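Local coordinates for putative nitrate transport protein (Thermoplasma volcanium, PDB 3MST) that is of unknown function but probably binds a small solute, perhaps nitrate, as part of a transport system, at residues Asn184-Ala189 / Lys207-Tyr212. Residues are numbered along the deposited sequence; the frame is centred on the assembly and turned at random.
Sequences NNHERA and KIIGIY
In the run of three consecutive helices 169-184, 186-197 and 202-208, the first turn of helix 186-197 packs on residues just past helix 202-208, where I209 of the later segment meets H186 and A189 of the earlier one. I209 works with both branches. Its CG1 lies anti to the backbone N (chi1 -168°), and the extended chain carries CD1 to 3.6 Å from A189 CB, an apolar contact between two buried residues. The same methyl lies 3.9 Å from H186 O, at the backbone of the helix's first turn. The other branch, CG2, lies 4.0 Å from H186 CG, beside the start of the imidazole and oblique to it. Further along that ring, H186 CE1 comes to 3.8 Å from the CA of G210; a beta carbon placed on G210 would come within 3.1 Å of H186 CE1, a tight approach. An alanine in place of I209 would probably lose both methyl contacts, opening a gap beside A189 and leaving the H186 ring with less to pack against. I209 and A189 both also touch I182, so I209 meets side chains of both helix 169-184 and helix 186-197. N185, at the break between them, bonds through ND2 to F181 O and accepts the A189 N-H at its own backbone O (2.9 Å). The arrangement is ordinary apolar packing between successive helical segments.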
ATOM      1  N   ASN A 184     -14.532   6.437  11.115  1.00 18.29           N
ATOM      2  CA  ASN A 184     -15.863   6.724  11.633  1.00 21.36           C
ATOM      3  C   ASN A 184     -17.029   6.028  10.930  1.00 21.05           C
ATOM      4  O   ASN A 184     -18.184   6.101  11.414  1.00 24.37           O
ATOM      5  CB  ASN A 184     -16.051   8.250  11.645  1.00 23.88           C
ATOM      6  CG  ASN A 184     -15.155   8.919  12.676  1.00 27.36           C
ATOM      7  OD1 ASN A 184     -15.238   8.608  13.861  1.00 35.91           O
ATOM      8  ND2 ASN A 184     -14.318   9.847  12.246  1.00 35.64           N
ATOM      9  N   ASN A 185     -16.754   5.300   9.841  1.00 19.03           N
ATOM     10  CA  ASN A 185     -17.811   4.751   8.987  1.00 18.42           C
ATOM     11  C   ASN A 185     -17.325   3.415   8.378  1.00 16.46           C
ATOM     12  O   ASN A 185     -17.256   3.250   7.175  1.00 16.27           O
ATOM     13  CB  ASN A 185     -18.204   5.727   7.869  1.00 18.30           C
ATOM     14  CG  ASN A 185     -18.665   7.094   8.379  1.00 21.79           C
ATOM     15  OD1 ASN A 185     -19.869   7.291   8.681  1.00 27.08           O
ATOM     16  ND2 ASN A 185     -17.737   8.044   8.491  1.00 21.93           N
ATOM     17  N   HIS A 186     -16.959   2.456   9.207  1.00 17.95           N
ATOM     18  CA  HIS A 186     -16.408   1.194   8.652  1.00 18.47           C
ATOM     19  C   HIS A 186     -17.330   0.555   7.618  1.00 16.93           C
ATOM     20  O   HIS A 186     -16.851   0.115   6.572  1.00 18.38           O
ATOM     21  CB  HIS A 186     -16.140   0.164   9.736  1.00 20.74           C
ATOM     22  CG  HIS A 186     -14.894   0.401  10.530  1.00 20.63           C
ATOM     23  ND1 HIS A 186     -14.405  -0.540  11.416  1.00 24.35           N
ATOM     24  CD2 HIS A 186     -14.037   1.439  10.581  1.00 23.12           C
ATOM     25  CE1 HIS A 186     -13.311  -0.073  11.994  1.00 23.24           C
ATOM     26  NE2 HIS A 186     -13.072   1.132  11.514  1.00 25.87           N
ATOM     27  N   GLU A 187     -18.632   0.429   7.932  1.00 18.41           N
ATOM     28  CA  GLU A 187     -19.528  -0.285   7.015  1.00 19.70           C
ATOM     29  C   GLU A 187     -19.696   0.432   5.699  1.00 16.52           C
ATOM     30  O   GLU A 187     -19.601  -0.192   4.602  1.00 17.95           O
ATOM     31  CB  GLU A 187     -20.913  -0.604   7.613  1.00 22.59           C
ATOM     32  CG  GLU A 187     -21.899  -1.304   6.616  1.00 26.94           C
ATOM     33  N   ARG A 188     -19.987   1.737   5.772  1.00 17.45           N
ATOM     34  CA  ARG A 188     -20.176   2.491   4.542  1.00 18.06           C
ATOM     35  C   ARG A 188     -18.888   2.497   3.723  1.00 14.04           C
ATOM     36  O   ARG A 188     -18.932   2.418   2.493  1.00 15.40           O
ATOM     37  CB  ARG A 188     -20.557   3.926   4.849  1.00 19.66           C
ATOM     38  CG  ARG A 188     -20.983   4.697   3.614  1.00 25.69           C
ATOM     39  N   ALA A 189     -17.766   2.717   4.410  1.00 14.50           N
ATOM     40  CA  ALA A 189     -16.451   2.703   3.725  1.00 12.56           C
ATOM     41  C   ALA A 189     -16.216   1.368   3.055  1.00 12.39           C
ATOM     42  O   ALA A 189     -15.826   1.317   1.880  1.00 12.83           O
ATOM     43  CB  ALA A 189     -15.333   2.998   4.737  1.00 14.56           C
ATOM     44  N   LYS A 207     -14.702  -7.185   7.091  1.00 16.17           N
ATOM     45  CA  LYS A 207     -13.902  -7.906   8.066  1.00 16.74           C
ATOM     46  C   LYS A 207     -12.544  -7.274   8.294  1.00 16.76           C
ATOM     47  O   LYS A 207     -12.029  -7.281   9.402  1.00 19.15           O
ATOM     48  CB  LYS A 207     -13.700  -9.348   7.597  1.00 19.18           C
ATOM     49  CG  LYS A 207     -12.919 -10.243   8.535  1.00 24.54           C
ATOM     50  N   ILE A 208     -11.928  -6.749   7.237  1.00 14.77           N
ATOM     51  CA  ILE A 208     -10.524  -6.316   7.318  1.00 13.56           C
ATOM     52  C   ILE A 208     -10.281  -4.808   7.389  1.00 12.51           C
ATOM     53  O   ILE A 208      -9.151  -4.383   7.655  1.00 13.77           O
ATOM     54  CB  ILE A 208      -9.671  -6.938   6.171  1.00 13.71           C
ATOM     55  CG1 ILE A 208      -9.944  -6.294   4.811  1.00 12.55           C
ATOM     56  CG2 ILE A 208      -9.810  -8.490   6.162  1.00 15.25           C
ATOM     57  CD1 ILE A 208      -9.146  -6.870   3.667  1.00 12.74           C
ATOM     58  N   ILE A 209     -11.306  -4.006   7.170  1.00 11.70           N
ATOM     59  CA  ILE A 209     -11.111  -2.560   6.971  1.00 12.97           C
ATOM     60  C   ILE A 209     -10.481  -1.890   8.168  1.00 12.72           C
ATOM     61  O   ILE A 209      -9.697  -0.965   8.035  1.00 13.62           O
ATOM     62  CB  ILE A 209     -12.418  -1.849   6.528  1.00 13.45           C
ATOM     63  CG1 ILE A 209     -12.091  -0.419   6.037  1.00 17.16           C
ATOM     64  CG2 ILE A 209     -13.497  -1.956   7.637  1.00 15.18           C
ATOM     65  CD1 ILE A 209     -13.192   0.192   5.306  1.00 20.36           C
ATOM     66  N   GLY A 210     -10.805  -2.363   9.370  1.00 13.19           N
ATOM     67  CA  GLY A 210     -10.252  -1.751  10.576  1.00 13.19           C
ATOM     68  C   GLY A 210      -8.784  -2.004  10.861  1.00 11.84           C
ATOM     69  O   GLY A 210      -8.173  -1.373  11.727  1.00 14.49           O
ATOM     70  N   ILE A 211      -8.210  -2.987  10.154  1.00 11.83           N
ATOM     71  CA  ILE A 211      -6.810  -3.348  10.382  1.00 12.41           C
ATOM     72  C   ILE A 211      -5.873  -2.322   9.754  1.00  9.78           C
ATOM     73  O   ILE A 211      -4.775  -2.111  10.227  1.00 12.20           O
ATOM     74  CB  ILE A 211      -6.489  -4.773   9.860  1.00 11.53           C
ATOM     75  CG1 ILE A 211      -7.442  -5.826  10.476  1.00 13.18           C
ATOM     76  CG2 ILE A 211      -5.009  -5.124  10.119  1.00 14.01           C
ATOM     77  CD1 ILE A 211      -7.374  -7.203   9.807  1.00 14.75           C
ATOM     78  N   TYR A 212      -6.261  -1.722   8.642  1.00 10.26           N
ATOM     79  CA  TYR A 212      -5.316  -0.894   7.873  1.00 10.78           C
ATOM     80  C   TYR A 212      -4.640   0.188   8.661  1.00 10.46           C
ATOM     81  O   TYR A 212      -3.428   0.374   8.573  1.00 10.45           O
ATOM     82  CB  TYR A 212      -6.028  -0.290   6.670  1.00 10.40           C
ATOM     83  CG  TYR A 212      -6.485  -1.274   5.606  1.00  9.98           C
ATOM     84  CD1 TYR A 212      -5.601  -2.156   4.996  1.00 10.83           C
ATOM     85  CD2 TYR A 212      -7.821  -1.305   5.230  1.00 10.86           C
ATOM     86  CE1 TYR A 212      -6.024  -3.049   3.997  1.00 11.54           C
ATOM     87  CE2 TYR A 212      -8.251  -2.181   4.251  1.00 11.02           C
ATOM     88  CZ  TYR A 212      -7.360  -3.045   3.609  1.00 11.71           C
ATOM     89  OH  TYR A 212      -7.819  -3.910   2.652  1.00 12.86           O
TER